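PDB 4XEA: peptidase M16 domain protein from Alicyclobacillus acidocaldarius subsp. acidocaldarius DSM 446, which is probably a zinc-dependent metallopeptidase of family M16 that cleaves peptide bonds, here crystallised with nickel in its metal site. Local coordinates for residues R10-Q15 / V20-R25. Residues are numbered along the deposited sequence; the frame is centred on the assembly and turned at random.
Sequences RTWRLQ and VTLMPR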
ATOM      1  N   ARG A  10      -3.657  13.292  24.408  1.00 59.90           N
ATOM      2  CA  ARG A  10      -3.315  13.186  25.822  1.00 60.26           C
ATOM      3  C   ARG A  10      -1.924  12.552  25.945  1.00 57.01           C
ATOM      4  O   ARG A  10      -1.746  11.356  25.699  1.00 54.76           O
ATOM      5  CB  ARG A  10      -4.368  12.343  26.555  1.00 62.22           C
ATOM      6  CG  ARG A  10      -4.323  12.426  28.083  1.00 66.52           C
ATOM      7  CD  ARG A  10      -5.346  11.489  28.739  1.00 70.52           C
ATOM      8  NE  ARG A  10      -6.727  11.779  28.334  1.00 73.94           N
ATOM      9  CZ  ARG A  10      -7.813  11.162  28.821  1.00 75.99           C
ATOM     10  NH1 ARG A  10      -7.701  10.179  29.711  1.00 77.31           N
ATOM     11  NH2 ARG A  10      -9.017  11.521  28.407  1.00 76.49           N
ATOM     12  N   THR A  11      -0.962  13.384  26.340  1.00 55.65           N
ATOM     13  CA  THR A  11       0.439  13.028  26.455  1.00 53.62           C
ATOM     14  C   THR A  11       0.929  13.243  27.912  1.00 55.31           C
ATOM     15  O   THR A  11       0.824  14.344  28.442  1.00 56.85           O
ATOM     16  CB  THR A  11       1.300  13.904  25.530  1.00 52.67           C
ATOM     17  OG1 THR A  11       0.884  13.753  24.151  1.00 48.39           O
ATOM     18  CG2 THR A  11       2.753  13.536  25.657  1.00 47.63           C
ATOM     19  N   TRP A  12       1.450  12.184  28.536  1.00 54.42           N
ATOM     20  CA  TRP A  12       2.021  12.266  29.860  1.00 55.40           C
ATOM     21  C   TRP A  12       3.163  11.258  30.002  1.00 54.13           C
ATOM     22  O   TRP A  12       3.468  10.510  29.051  1.00 51.78           O
ATOM     23  CB  TRP A  12       0.939  12.112  30.955  1.00 58.72           C
ATOM     24  CG  TRP A  12       0.526  10.735  31.272  1.00 59.62           C
ATOM     25  CD1 TRP A  12       0.830  10.031  32.408  1.00 64.81           C
ATOM     26  CD2 TRP A  12      -0.339   9.897  30.501  1.00 61.01           C
ATOM     27  NE1 TRP A  12       0.213   8.802  32.387  1.00 65.70           N
ATOM     28  CE2 TRP A  12      -0.501   8.689  31.221  1.00 63.72           C
ATOM     29  CE3 TRP A  12      -1.001  10.044  29.270  1.00 58.21           C
ATOM     30  CZ2 TRP A  12      -1.285   7.634  30.741  1.00 64.33           C
ATOM     31  CZ3 TRP A  12      -1.774   9.000  28.805  1.00 58.16           C
ATOM     32  CH2 TRP A  12      -1.913   7.810  29.540  1.00 60.23           C
ATOM     33  N   ARG A  13       3.858  11.319  31.132  1.00 54.42           N
ATOM     34  CA  ARG A  13       5.024  10.472  31.400  1.00 54.60           C
ATOM     35  C   ARG A  13       4.817   9.701  32.707  1.00 57.60           C
ATOM     36  O   ARG A  13       4.491  10.303  33.726  1.00 58.29           O
ATOM     37  CB  ARG A  13       6.311  11.311  31.476  1.00 54.24           C
ATOM     38  CG  ARG A  13       7.583  10.468  31.619  1.00 53.98           C
ATOM     39  CD  ARG A  13       8.877  11.292  31.813  1.00 53.85           C
ATOM     40  NE  ARG A  13       9.017  12.373  30.815  1.00 51.00           N
ATOM     41  CZ  ARG A  13       9.771  12.377  29.724  1.00 50.51           C
ATOM     42  NH1 ARG A  13      10.485  11.322  29.368  1.00 47.96           N
ATOM     43  NH2 ARG A  13       9.804  13.474  28.966  1.00 50.93           N
ATOM     44  N   LEU A  14       5.004   8.379  32.667  1.00 57.76           N
ATOM     45  CA  LEU A  14       4.774   7.544  33.853  1.00 60.85           C
ATOM     46  C   LEU A  14       5.928   7.645  34.833  1.00 61.44           C
ATOM     47  O   LEU A  14       7.004   8.141  34.500  1.00 58.49           O
ATOM     48  CB  LEU A  14       4.568   6.069  33.466  1.00 61.41           C
ATOM     49  CG  LEU A  14       3.530   5.763  32.352  1.00 62.05           C
ATOM     50  CD1 LEU A  14       3.677   4.349  31.863  1.00 60.18           C
ATOM     51  CD2 LEU A  14       2.138   6.000  32.827  1.00 66.71           C
ATOM     52  N   GLN A  15       5.707   7.105  36.023  1.00 64.31           N
ATOM     53  CA  GLN A  15       6.719   7.094  37.061  1.00 66.47           C
ATOM     54  C   GLN A  15       8.000   6.440  36.532  1.00 63.92           C
ATOM     55  O   GLN A  15       9.081   6.895  36.858  1.00 62.39           O
ATOM     56  CB  GLN A  15       6.168   6.388  38.327  1.00 70.61           C
ATOM     57  CG  GLN A  15       7.098   6.413  39.551  1.00 77.75           C
ATOM     58  CD  GLN A  15       8.254   5.397  39.468  1.00 81.78           C
ATOM     59  OE1 GLN A  15       8.177   4.391  38.744  1.00 83.46           O
ATOM     60  NE2 GLN A  15       9.324   5.661  40.219  1.00 86.24           N
ATOM     61  N   VAL A  20       3.650   8.381  27.127  1.00 47.83           N
ATOM     62  CA  VAL A  20       2.472   7.833  26.522  1.00 48.43           C
ATOM     63  C   VAL A  20       1.721   8.964  25.845  1.00 49.50           C
ATOM     64  O   VAL A  20       1.564  10.043  26.424  1.00 51.29           O
ATOM     65  CB  VAL A  20       1.505   7.163  27.534  1.00 50.99           C
ATOM     66  CG1 VAL A  20       0.246   6.538  26.783  1.00 51.87           C
ATOM     67  CG2 VAL A  20       2.213   6.083  28.369  1.00 51.89           C
ATOM     68  N   THR A  21       1.242   8.706  24.623  1.00 48.57           N
ATOM     69  CA  THR A  21       0.363   9.642  23.913  1.00 48.80           C
ATOM     70  C   THR A  21      -0.843   8.882  23.399  1.00 50.07           C
ATOM     71  O   THR A  21      -0.679   7.936  22.631  1.00 49.06           O
ATOM     72  CB  THR A  21       1.087  10.313  22.735  1.00 47.87           C
ATOM     73  OG1 THR A  21       2.062  11.261  23.252  1.00 45.58           O
ATOM     74  CG2 THR A  21       0.083  11.048  21.837  1.00 46.62           C
ATOM     75  N   LEU A  22      -2.040   9.285  23.835  1.00 51.34           N
ATOM     76  CA  LEU A  22      -3.282   8.674  23.399  1.00 52.96           C
ATOM     77  C   LEU A  22      -4.060   9.681  22.552  1.00 53.50           C
ATOM     78  O   LEU A  22      -4.156  10.860  22.898  1.00 54.11           O
ATOM     79  CB  LEU A  22      -4.143   8.231  24.589  1.00 55.20           C
ATOM     80  CG  LEU A  22      -3.540   7.298  25.647  1.00 56.00           C
ATOM     81  CD1 LEU A  22      -4.543   7.069  26.827  1.00 58.38           C
ATOM     82  CD2 LEU A  22      -3.069   5.974  25.056  1.00 53.43           C
HETATM   83  N   MSE A  23      -4.577   9.213  21.423  1.00 53.59           N
HETATM   84  CA  MSE A  23      -5.402  10.024  20.527  1.00 54.76           C
HETATM   85  C   MSE A  23      -6.753   9.335  20.262  1.00 56.06           C
HETATM   86  O   MSE A  23      -6.958   8.734  19.203  1.00 55.60           O
HETATM   87  CB  MSE A  23      -4.649  10.257  19.202  1.00 54.02           C
HETATM   88  CG  MSE A  23      -3.479  11.222  19.331  1.00 53.45           C
HETATM   89 SE   MSE A  23      -2.426  11.243  17.691  0.83 55.86          SE
HETATM   90  CE  MSE A  23      -1.304   9.690  18.087  1.00 44.30           C
ATOM     91  N   PRO A  24      -7.695   9.423  21.221  1.00 58.09           N
ATOM     92  CA  PRO A  24      -8.986   8.769  21.026  1.00 59.44           C
ATOM     93  C   PRO A  24      -9.812   9.408  19.898  1.00 60.81           C
ATOM     94  O   PRO A  24      -9.897  10.620  19.812  1.00 61.25           O
ATOM     95  CB  PRO A  24      -9.673   8.936  22.395  1.00 62.83           C
ATOM     96  CG  PRO A  24      -8.984  10.099  23.047  1.00 61.64           C
ATOM     97  CD  PRO A  24      -7.576  10.065  22.544  1.00 59.01           C
ATOM     98  N   ARG A  25     -10.380   8.580  19.015  1.00 61.41           N
ATOM     99  CA  ARG A  25     -11.192   9.031  17.872  1.00 62.88           C
ATOM    100  C   ARG A  25     -12.395   8.107  17.867  1.00 64.96           C
ATOM    101  O   ARG A  25     -12.347   7.038  17.270  1.00 64.53           O
ATOM    102  CB  ARG A  25     -10.385   8.937  16.563  1.00 61.34           C
ATOM    103  CG  ARG A  25      -9.002   9.611  16.639  1.00 60.48           C
ATOM    104  CD  ARG A  25      -8.129   9.309  15.416  1.00 59.30           C
ATOM    105  NE  ARG A  25      -8.676   9.934  14.213  1.00 60.56           N
ATOM    106  CZ  ARG A  25      -8.457   9.542  12.957  1.00 60.01           C
ATOM    107  NH1 ARG A  25      -7.658   8.517  12.677  1.00 59.49           N
ATOM    108  NH2 ARG A  25      -9.055  10.195  11.966  1.00 58.49           N
TER
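The carbonyl oxygen of Arg10 is approached by two donors of unequal strength: the amide of Leu22 hydrogen-bonds to it, with N to O 2.8 Å, and the CA-H of Thr21 adds a weaker CA-H...O contact, its CA 3.3 Å from the same O. Val20 O is used in the same way, taking the amide of Trp12 and a contact from Thr11 CA. Arg10 N returns a nearly straight bond to Leu22 O (178° at the hydrogen), and Val20 N closes the second pair of bonds at 2.9 Å from Trp12 O. Arg10–Leu22 and Trp12–Val20 are thus hydrogen-bonded antiparallel pairs, with the non-hydrogen-bonded pair Thr11–Thr21 between them. There the side chains supply the polar link: Thr11 OG1 and Thr21 OG1 lie 2.9 Å apart in a hydrogen bond, while Trp374 of helix 367-379 touches both threonines.

On the other face, the Trp12 indole bends toward the partner strand. A chi1 of 81° tucks CG in between the backbone N and C, and the six-membered ring stands with its face against the flank of Val20, whose CB makes a CH-pi contact 4.0 Å from the ring centroid. Val20 CG1 reaches CH2 of the indole at 3.7 Å, whereas Leu22 CD1 abuts the rim of the ring, roughly level with it. Leu14 CD1 adds a looser contact to Val20 CG2. Helix 204-216 packs on this face: Glu212 accepts a hydrogen bond from Trp12 NE1, and Asp205 forms a salt bridge with Arg10. Strand 19-24 is in turn bonded to strand 194-200, while strand 10-13 is an outermost strand of this sheet within the chain. The result is an antiparallel beta hairpin at one edge of the mixed, helix-backed sheet of an M16-type alpha/beta domain.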